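Local coordinates for protein nucleoside-diphosphate sugar epimerase (SulA family) (Corynebacterium glutamicum, PDB 3OH8) that probably acts on nucleotide-linked sugars as an NAD(P)-dependent epimerase of the SulA family, through a Rossmann-type domain joined to a separate antiparallel-sheet domain, at residues L192-D197 and A237-E242; A88-V93 and T119-Y124; D355-G360 and E421-T426. All blocks are in the same frame, centred on the assembly; numbering follows the deposited sequence.

Contact 1: L192-D197 and A237-E242; sequences LNPASD and AELVAE
The backbones of S196 and L239 come to 7.0 Å between their CA atoms, where the irregular chain 192-197 passes the last turns of the helix that ends at E242. A single leucine spans this gap. With CG beside its backbone N and anti to its carbonyl carbon (chi1 -67°), L239 reaches out from the helix and divides its two methyls between neighbouring residues of the loop. L239 CD1 lies 3.8 Å from P194 CB, against the proline ring, and 3.4 Å from A195 O. L239 CD2 packs less closely, 3.9 Å from S196 O. The loop thus offers one apolar ring and two backbone carbonyl oxygens to the same branched tip. One turn further along the helix the link becomes polar and indirect: a water donates to E242 OE1 at 3.1 Å and also hydrogen-bonds S196 OG at 3.1 Å, bridging two exposed side chains. This is surface packing in the Rossmann-like domain, where the connection between strands 187-188 and 204-207 lies along helix 222-242. L239 also touches L198 and L199, P194 rests on F235 of the same helix, and helix 290-294 packs against A237, E238 and V240.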
loop_
_atom_site.group_PDB
_atom_site.type_symbol
_atom_site.label_atom_id
_atom_site.label_comp_id
_atom_site.label_asym_id
_atom_site.label_seq_id
_atom_site.Cartn_x
_atom_site.Cartn_y
_atom_site.Cartn_z
ATOM N N LEU A 192 -22.013 7.137 15.019
ATOM C CA LEU A 192 -22.634 8.105 15.927
ATOM C C LEU A 192 -23.042 7.491 17.253
ATOM O O LEU A 192 -23.636 8.156 18.094
ATOM C CB LEU A 192 -23.836 8.786 15.269
ATOM C CG LEU A 192 -23.462 9.699 14.095
ATOM C CD1 LEU A 192 -24.698 10.165 13.347
ATOM C CD2 LEU A 192 -22.629 10.884 14.589
ATOM N N ASN A 193 -22.721 6.218 17.437
ATOM C CA ASN A 193 -23.036 5.548 18.684
ATOM C C ASN A 193 -22.186 4.297 18.837
ATOM O O ASN A 193 -22.719 3.198 18.862
ATOM C CB ASN A 193 -24.531 5.172 18.720
ATOM C CG ASN A 193 -24.946 4.548 20.046
ATOM O OD1 ASN A 193 -24.369 4.849 21.092
ATOM N ND2 ASN A 193 -25.950 3.680 20.007
ATOM N N PRO A 194 -20.854 4.461 18.936
ATOM C CA PRO A 194 -19.952 3.302 18.962
ATOM C C PRO A 194 -20.077 2.474 20.250
ATOM O O PRO A 194 -20.231 3.033 21.339
ATOM C CB PRO A 194 -18.561 3.941 18.850
ATOM C CG PRO A 194 -18.742 5.320 19.431
ATOM C CD PRO A 194 -20.114 5.734 18.968
ATOM N N ALA A 195 -20.019 1.153 20.112
ATOM C CA ALA A 195 -20.148 0.251 21.249
ATOM C C ALA A 195 -19.106 0.547 22.326
ATOM O O ALA A 195 -17.949 0.820 22.019
ATOM C CB ALA A 195 -20.030 -1.195 20.788
ATOM N N SER A 196 -19.516 0.480 23.588
ATOM C CA SER A 196 -18.602 0.714 24.714
ATOM C C SER A 196 -17.360 -0.153 24.652
ATOM O O SER A 196 -16.303 0.232 25.150
ATOM C CB SER A 196 -19.301 0.441 26.049
ATOM O OG SER A 196 -20.340 1.372 26.267
ATOM N N ASP A 197 -17.506 -1.331 24.061
ATOM C CA ASP A 197 -16.445 -2.330 24.059
ATOM C C ASP A 197 -15.768 -2.447 22.688
ATOM O O ASP A 197 -15.093 -3.442 22.396
ATOM C CB ASP A 197 -17.017 -3.693 24.479
ATOM C CG ASP A 197 -18.001 -4.267 23.450
ATOM O OD1 ASP A 197 -18.418 -3.537 22.526
ATOM O OD2 ASP A 197 -18.354 -5.458 23.565
ATOM N N ALA A 237 -12.425 8.846 20.074
ATOM C CA ALA A 237 -11.403 9.386 20.975
ATOM C C ALA A 237 -11.779 9.148 22.435
ATOM O O ALA A 237 -10.923 8.838 23.265
ATOM C CB ALA A 237 -11.174 10.863 20.708
ATOM N N GLU A 238 -13.063 9.272 22.744
ATOM C CA GLU A 238 -13.527 8.997 24.097
ATOM C C GLU A 238 -13.284 7.550 24.482
ATOM O O GLU A 238 -12.861 7.266 25.601
ATOM C CB GLU A 238 -15.010 9.367 24.251
ATOM C CG GLU A 238 -15.231 10.876 24.179
ATOM C CD GLU A 238 -16.693 11.285 24.190
ATOM O OE1 GLU A 238 -17.570 10.398 24.171
ATOM O OE2 GLU A 238 -16.961 12.502 24.206
ATOM N N LEU A 239 -13.559 6.628 23.560
ATOM C CA LEU A 239 -13.311 5.223 23.836
ATOM C C LEU A 239 -11.819 4.994 24.053
ATOM O O LEU A 239 -11.422 4.211 24.916
ATOM C CB LEU A 239 -13.842 4.336 22.710
ATOM C CG LEU A 239 -15.363 4.298 22.539
ATOM C CD1 LEU A 239 -15.744 3.391 21.370
ATOM C CD2 LEU A 239 -16.057 3.849 23.831
ATOM N N VAL A 240 -10.992 5.687 23.278
ATOM C CA VAL A 240 -9.556 5.575 23.463
ATOM C C VAL A 240 -9.215 6.060 24.871
ATOM O O VAL A 240 -8.486 5.402 25.611
ATOM C CB VAL A 240 -8.768 6.378 22.402
ATOM C CG1 VAL A 240 -7.291 6.423 22.760
ATOM C CG2 VAL A 240 -8.961 5.767 21.025
ATOM N N ALA A 241 -9.768 7.208 25.242
ATOM C CA ALA A 241 -9.547 7.759 26.572
ATOM C C ALA A 241 -9.916 6.740 27.648
ATOM O O ALA A 241 -9.195 6.580 28.627
ATOM C CB ALA A 241 -10.360 9.031 26.752
ATOM N N GLU A 242 -11.028 6.039 27.456
ATOM C CA GLU A 242 -11.547 5.152 28.494
ATOM C C GLU A 242 -10.820 3.814 28.576
ATOM O O GLU A 242 -10.931 3.104 29.576
ATOM C CB GLU A 242 -13.051 4.933 28.296
ATOM C CG GLU A 242 -13.841 6.236 28.319
ATOM C CD GLU A 242 -15.219 6.114 27.673
ATOM O OE1 GLU A 242 -15.696 4.971 27.461
ATOM O OE2 GLU A 242 -15.822 7.171 27.378
HETATM O O HOH W 1 -18.489 3.699 27.094
#

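Contact 2: A88-V93 and T119-Y124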
loop_
_atom_site.group_PDB
_atom_site.type_symbol
_atom_site.label_atom_id
_atom_site.label_comp_id
_atom_site.label_asym_id
_atom_site.label_seq_id
_atom_site.Cartn_x
_atom_site.Cartn_y
_atom_site.Cartn_z
ATOM N N ALA A 88 -6.587 -18.001 -17.787
ATOM C CA ALA A 88 -6.881 -19.423 -17.702
ATOM C C ALA A 88 -5.676 -20.256 -18.086
ATOM O O ALA A 88 -4.762 -19.775 -18.756
ATOM C CB ALA A 88 -8.059 -19.773 -18.585
ATOM N N ASN A 89 -5.694 -21.517 -17.670
ATOM C CA ASN A 89 -4.575 -22.409 -17.918
ATOM C C ASN A 89 -3.305 -21.801 -17.326
ATOM O O ASN A 89 -2.220 -21.877 -17.902
ATOM C CB ASN A 89 -4.421 -22.656 -19.416
ATOM C CG ASN A 89 -3.950 -24.065 -19.727
ATOM O OD1 ASN A 89 -4.756 -24.983 -19.877
ATOM N ND2 ASN A 89 -2.638 -24.242 -19.823
ATOM N N TRP A 90 -3.470 -21.196 -16.159
ATOM C CA TRP A 90 -2.414 -20.447 -15.498
ATOM C C TRP A 90 -1.719 -21.333 -14.470
ATOM O O TRP A 90 -2.369 -21.956 -13.632
ATOM C CB TRP A 90 -3.035 -19.212 -14.832
ATOM C CG TRP A 90 -2.111 -18.381 -13.981
ATOM C CD1 TRP A 90 -1.830 -18.562 -12.654
ATOM C CD2 TRP A 90 -1.374 -17.225 -14.391
ATOM N NE1 TRP A 90 -0.961 -17.590 -12.216
ATOM C CE2 TRP A 90 -0.664 -16.760 -13.264
ATOM C CE3 TRP A 90 -1.243 -16.538 -15.602
ATOM C CZ2 TRP A 90 0.160 -15.638 -13.311
ATOM C CZ3 TRP A 90 -0.420 -15.431 -15.649
ATOM C CH2 TRP A 90 0.271 -14.989 -14.509
ATOM N N ARG A 91 -0.393 -21.399 -14.536
ATOM C CA ARG A 91 0.356 -22.156 -13.538
ATOM C C ARG A 91 1.594 -21.369 -13.097
ATOM O O ARG A 91 2.508 -21.145 -13.885
ATOM C CB ARG A 91 0.740 -23.530 -14.095
ATOM C CG ARG A 91 0.999 -24.588 -13.039
ATOM C CD ARG A 91 0.948 -26.003 -13.643
ATOM N NE ARG A 91 1.168 -27.033 -12.632
ATOM C CZ ARG A 91 2.368 -27.493 -12.293
ATOM N NH1 ARG A 91 3.455 -27.020 -12.894
ATOM N NH2 ARG A 91 2.481 -28.426 -11.356
ATOM N N HIS A 92 1.620 -20.965 -11.830
ATOM C CA HIS A 92 2.647 -20.059 -11.331
ATOM C C HIS A 92 3.458 -20.756 -10.244
ATOM O O HIS A 92 2.963 -20.994 -9.144
ATOM C CB HIS A 92 1.972 -18.785 -10.786
ATOM C CG HIS A 92 2.936 -17.724 -10.332
ATOM N ND1 HIS A 92 4.284 -17.940 -10.204
ATOM C CD2 HIS A 92 2.713 -16.431 -9.978
ATOM C CE1 HIS A 92 4.868 -16.824 -9.778
ATOM N NE2 HIS A 92 3.942 -15.901 -9.640
ATOM N N VAL A 93 4.703 -21.105 -10.561
ATOM C CA VAL A 93 5.587 -21.710 -9.578
ATOM C C VAL A 93 6.454 -20.630 -8.909
ATOM O O VAL A 93 7.082 -19.816 -9.591
ATOM C CB VAL A 93 6.515 -22.774 -10.218
ATOM C CG1 VAL A 93 7.457 -23.352 -9.166
ATOM C CG2 VAL A 93 5.692 -23.884 -10.876
ATOM N N THR A 119 5.623 -8.853 -17.896
ATOM C CA THR A 119 6.735 -8.073 -17.386
ATOM C C THR A 119 6.332 -7.095 -16.277
ATOM O O THR A 119 6.974 -7.033 -15.222
ATOM C CB THR A 119 7.414 -7.313 -18.532
ATOM O OG1 THR A 119 8.109 -8.253 -19.358
ATOM C CG2 THR A 119 8.397 -6.314 -17.989
ATOM N N GLY A 120 5.277 -6.329 -16.524
ATOM C CA GLY A 120 4.793 -5.343 -15.567
ATOM C C GLY A 120 4.374 -5.970 -14.248
ATOM O O GLY A 120 4.793 -5.530 -13.178
HETATM N N MSE A 121 3.540 -6.998 -14.335
HETATM C CA MSE A 121 3.084 -7.739 -13.167
HETATM C C MSE A 121 4.260 -8.175 -12.309
HETATM O O MSE A 121 4.263 -7.979 -11.096
HETATM C CB MSE A 121 2.311 -8.988 -13.597
HETATM C CG MSE A 121 2.017 -9.975 -12.451
HETATM SE SE MSE A 121 1.020 -11.439 -12.902
HETATM C CE MSE A 121 1.000 -12.306 -11.341
ATOM N N PHE A 122 5.263 -8.780 -12.938
ATOM C CA PHE A 122 6.371 -9.298 -12.150
ATOM C C PHE A 122 7.318 -8.247 -11.621
ATOM O O PHE A 122 7.849 -8.393 -10.525
ATOM C CB PHE A 122 7.066 -10.460 -12.853
ATOM C CG PHE A 122 6.339 -11.739 -12.649
ATOM C CD1 PHE A 122 6.465 -12.422 -11.449
ATOM C CD2 PHE A 122 5.426 -12.189 -13.583
ATOM C CE1 PHE A 122 5.736 -13.586 -11.213
ATOM C CE2 PHE A 122 4.698 -13.350 -13.359
ATOM C CZ PHE A 122 4.851 -14.045 -12.172
ATOM N N ALA A 123 7.492 -7.165 -12.368
ATOM C CA ALA A 123 8.300 -6.064 -11.873
ATOM C C ALA A 123 7.665 -5.522 -10.585
ATOM O O ALA A 123 8.374 -5.170 -9.633
ATOM C CB ALA A 123 8.413 -4.960 -12.932
ATOM N N TYR A 124 6.331 -5.471 -10.555
ATOM C CA TYR A 124 5.609 -5.014 -9.359
ATOM C C TYR A 124 5.788 -5.975 -8.180
ATOM O O TYR A 124 6.117 -5.555 -7.066
ATOM C CB TYR A 124 4.102 -4.840 -9.636
ATOM C CG TYR A 124 3.359 -4.374 -8.403
ATOM C CD1 TYR A 124 3.321 -3.015 -8.062
ATOM C CD2 TYR A 124 2.739 -5.282 -7.557
ATOM C CE1 TYR A 124 2.665 -2.574 -6.919
ATOM C CE2 TYR A 124 2.069 -4.852 -6.404
ATOM C CZ TYR A 124 2.035 -3.495 -6.097
ATOM O OH TYR A 124 1.384 -3.065 -4.963
#
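Two aromatic side chains of the segment 88-93, W90 and H92, project toward the start of helix 119-139 and meet M121 and F122, bridging backbones that stay 11.4 Å apart even at their nearest CA atoms, those of H92 and F122. The aromatic pair is H92 with F122. The two side chains approach from opposite directions, and their rings, with centroids 5.1 Å apart and planes inclined at 70°, are obliquely arranged. H92 brings its NE2 to the rim of the phenyl group, 3.3 Å from F122 CZ and near the plane of that ring; H92 CE1 lies at the same edge, in plane, 3.6 Å from F122 CE1. F122 starts from a CB that does not point at the strand, yet its ring end swings nearer. The sulfur-aromatic contact is made by M121, modelled as selenomethionine. Its side chain leaves with CG anti to the backbone N (chi1 169°) and stays extended to the methyl, a shape that carries M121 SE to 5.2 Å from the centroid of the six-membered ring of W90, obliquely placed in a Met-aromatic contact.

This is helix-on-sheet packing, consistent with the helix-grip (Bet v 1-like) fold: helix 119-139 lies against the antiparallel sheet in which strand 91-99 runs between 74-78 and 102-110. Apolar contact completes the selenomethionine's approach, M121 CE lying 4.0 Å from W90 CZ2. Further ring contacts extend the cluster within the sheet, where H92 stacks on H94 and W90 meets W60 edge-to-face. D107 of strand 102-110 packs on both H92 and F122. The polar interaction is a weak hydrogen bond of 3.4 Å from H92 ND1 to V93 O.

Contact 3: D355-G360 and E421-T426; sequences DAQISG and ENLSHT
L423 holds CG beside its backbone N, anti to the carbonyl carbon (chi1 -64°), and Q357 does the same (chi1 -71°) with an extended chain beyond; these torsions turn each chain out toward the other segment, where the two run past each other in opposite directions. The leucine supplies most of the contact. Its CD2 lies alongside the amide end of Q357, while L423 CD1 lies 4.4 Å from I358 CG1 in a loose apolar contact. Each partner is presented by a local turn. On one side, D355 to I358 form a type I beta turn, closed by I358 N to D355 O at 3.0 Å. An Asx turn reinforces it: D355 OD1 accepts from Q357 N at 3.0 Å, the N-H meeting the carboxylate from well above its plane. On the other, a Schellman motif closes the helix at S424, the first residue to leave it, whose phi is positive and whose N bonds to E421 O at 3.0 Å. The pairing therefore joins the exit of helix 342-354, just ahead of strand 360-364, to the end of helix 418-422. R351 of the former helix touches Q357, I358 and L423, forms a salt bridge with D355 OD2 and hydrogen-bonds H425 ND1, while I358 also packs on A300 of strand 298-308.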
loop_
_atom_site.group_PDB
_atom_site.type_symbol
_atom_site.label_atom_id
_atom_site.label_comp_id
_atom_site.label_asym_id
_atom_site.label_seq_id
_atom_site.Cartn_x
_atom_site.Cartn_y
_atom_site.Cartn_z
ATOM N N ASP A 355 5.861 3.493 16.404
ATOM C CA ASP A 355 6.954 4.392 16.773
ATOM C C ASP A 355 6.472 5.507 17.697
ATOM O O ASP A 355 5.841 6.467 17.255
ATOM C CB ASP A 355 7.595 4.977 15.507
ATOM C CG ASP A 355 8.812 5.846 15.799
ATOM O OD1 ASP A 355 9.220 5.961 16.974
ATOM O OD2 ASP A 355 9.359 6.417 14.834
ATOM N N ALA A 356 6.773 5.375 18.983
ATOM C CA ALA A 356 6.331 6.358 19.963
ATOM C C ALA A 356 6.920 7.757 19.725
ATOM O O ALA A 356 6.514 8.700 20.386
ATOM C CB ALA A 356 6.641 5.883 21.373
ATOM N N GLN A 357 7.863 7.895 18.789
ATOM C CA GLN A 357 8.405 9.217 18.447
ATOM C C GLN A 357 7.396 10.058 17.678
ATOM O O GLN A 357 7.524 11.284 17.582
ATOM C CB GLN A 357 9.645 9.093 17.568
ATOM C CG GLN A 357 10.886 8.578 18.250
ATOM C CD GLN A 357 12.025 8.376 17.262
ATOM O OE1 GLN A 357 11.940 7.538 16.362
ATOM N NE2 GLN A 357 13.093 9.146 17.424
ATOM N N ILE A 358 6.405 9.391 17.107
ATOM C CA ILE A 358 5.441 10.054 16.235
ATOM C C ILE A 358 4.238 10.554 17.019
ATOM O O ILE A 358 3.457 9.767 17.554
ATOM C CB ILE A 358 4.988 9.116 15.096
ATOM C CG1 ILE A 358 6.201 8.765 14.230
ATOM C CG2 ILE A 358 3.891 9.764 14.249
ATOM C CD1 ILE A 358 5.885 7.896 13.067
ATOM N N SER A 359 4.092 11.871 17.100
ATOM C CA SER A 359 2.899 12.426 17.721
ATOM C C SER A 359 2.637 13.827 17.193
ATOM O O SER A 359 3.544 14.471 16.646
ATOM C CB SER A 359 3.018 12.428 19.251
ATOM O OG SER A 359 3.799 13.506 19.707
ATOM N N GLY A 360 1.398 14.292 17.340
ATOM C CA GLY A 360 1.007 15.578 16.773
ATOM C C GLY A 360 0.781 15.452 15.276
ATOM O O GLY A 360 0.633 14.335 14.756
ATOM N N GLU A 421 11.271 14.019 7.723
ATOM C CA GLU A 421 12.657 14.248 7.323
ATOM C C GLU A 421 13.533 14.464 8.558
ATOM O O GLU A 421 14.675 14.010 8.595
ATOM C CB GLU A 421 12.765 15.426 6.357
ATOM C CG GLU A 421 12.204 15.130 4.969
ATOM C CD GLU A 421 12.007 16.381 4.129
ATOM O OE1 GLU A 421 11.787 17.469 4.706
ATOM O OE2 GLU A 421 12.053 16.270 2.887
ATOM N N ASN A 422 12.986 15.141 9.568
ATOM C CA ASN A 422 13.714 15.378 10.811
ATOM C C ASN A 422 13.987 14.086 11.566
ATOM O O ASN A 422 14.959 13.996 12.321
ATOM C CB ASN A 422 12.957 16.347 11.711
ATOM C CG ASN A 422 13.069 17.784 11.236
ATOM O OD1 ASN A 422 13.972 18.126 10.471
ATOM N ND2 ASN A 422 12.148 18.633 11.685
ATOM N N LEU A 423 13.115 13.100 11.365
ATOM C CA LEU A 423 13.272 11.777 11.964
ATOM C C LEU A 423 14.102 10.840 11.077
ATOM O O LEU A 423 14.337 9.691 11.434
ATOM C CB LEU A 423 11.895 11.160 12.255
ATOM C CG LEU A 423 10.991 11.853 13.281
ATOM C CD1 LEU A 423 9.562 11.333 13.214
ATOM C CD2 LEU A 423 11.543 11.720 14.693
ATOM N N SER A 424 14.546 11.338 9.925
ATOM C CA SER A 424 15.317 10.539 8.980
ATOM C C SER A 424 14.478 9.432 8.338
ATOM O O SER A 424 14.988 8.352 8.030
ATOM C CB SER A 424 16.545 9.927 9.669
ATOM O OG SER A 424 17.433 10.930 10.125
ATOM N N HIS A 425 13.190 9.695 8.148
ATOM C CA HIS A 425 12.310 8.731 7.493
ATOM C C HIS A 425 12.795 8.448 6.077
ATOM O O HIS A 425 13.166 9.360 5.342
ATOM C CB HIS A 425 10.873 9.273 7.469
ATOM C CG HIS A 425 9.866 8.303 6.940
ATOM N ND1 HIS A 425 9.408 7.234 7.677
ATOM C CD2 HIS A 425 9.218 8.248 5.751
ATOM C CE1 HIS A 425 8.525 6.556 6.965
ATOM N NE2 HIS A 425 8.399 7.148 5.790
ATOM N N THR A 426 12.773 7.180 5.688
ATOM C CA THR A 426 13.089 6.787 4.327
ATOM C C THR A 426 11.783 6.678 3.545
ATOM O O THR A 426 10.836 6.034 3.994
ATOM C CB THR A 426 13.830 5.424 4.309
ATOM O OG1 THR A 426 15.117 5.567 4.938
ATOM C CG2 THR A 426 14.011 4.894 2.880
#

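Three different kinds of packing follow one another along the chain. Contact 2 belongs to the antiparallel-sheet region near the start of the sequence; contacts 1 and 3 involve the Rossmann-type part, contact 3 also tying it to the DUF1731 region. Contacts 1 and 2 lie on opposite sides of the chain's centre, their own centres 45 Å apart, and contacts 2 and 3 are likewise opposed, with centres 37 Å apart. Contacts 1 and 3 are nearer neighbours: 27 Å between centres and about 12 Å between nearest atoms. None touches another. Burial differs too, from the surface at contact 1 through partial cover at contact 3 to the buried cluster of contact 2.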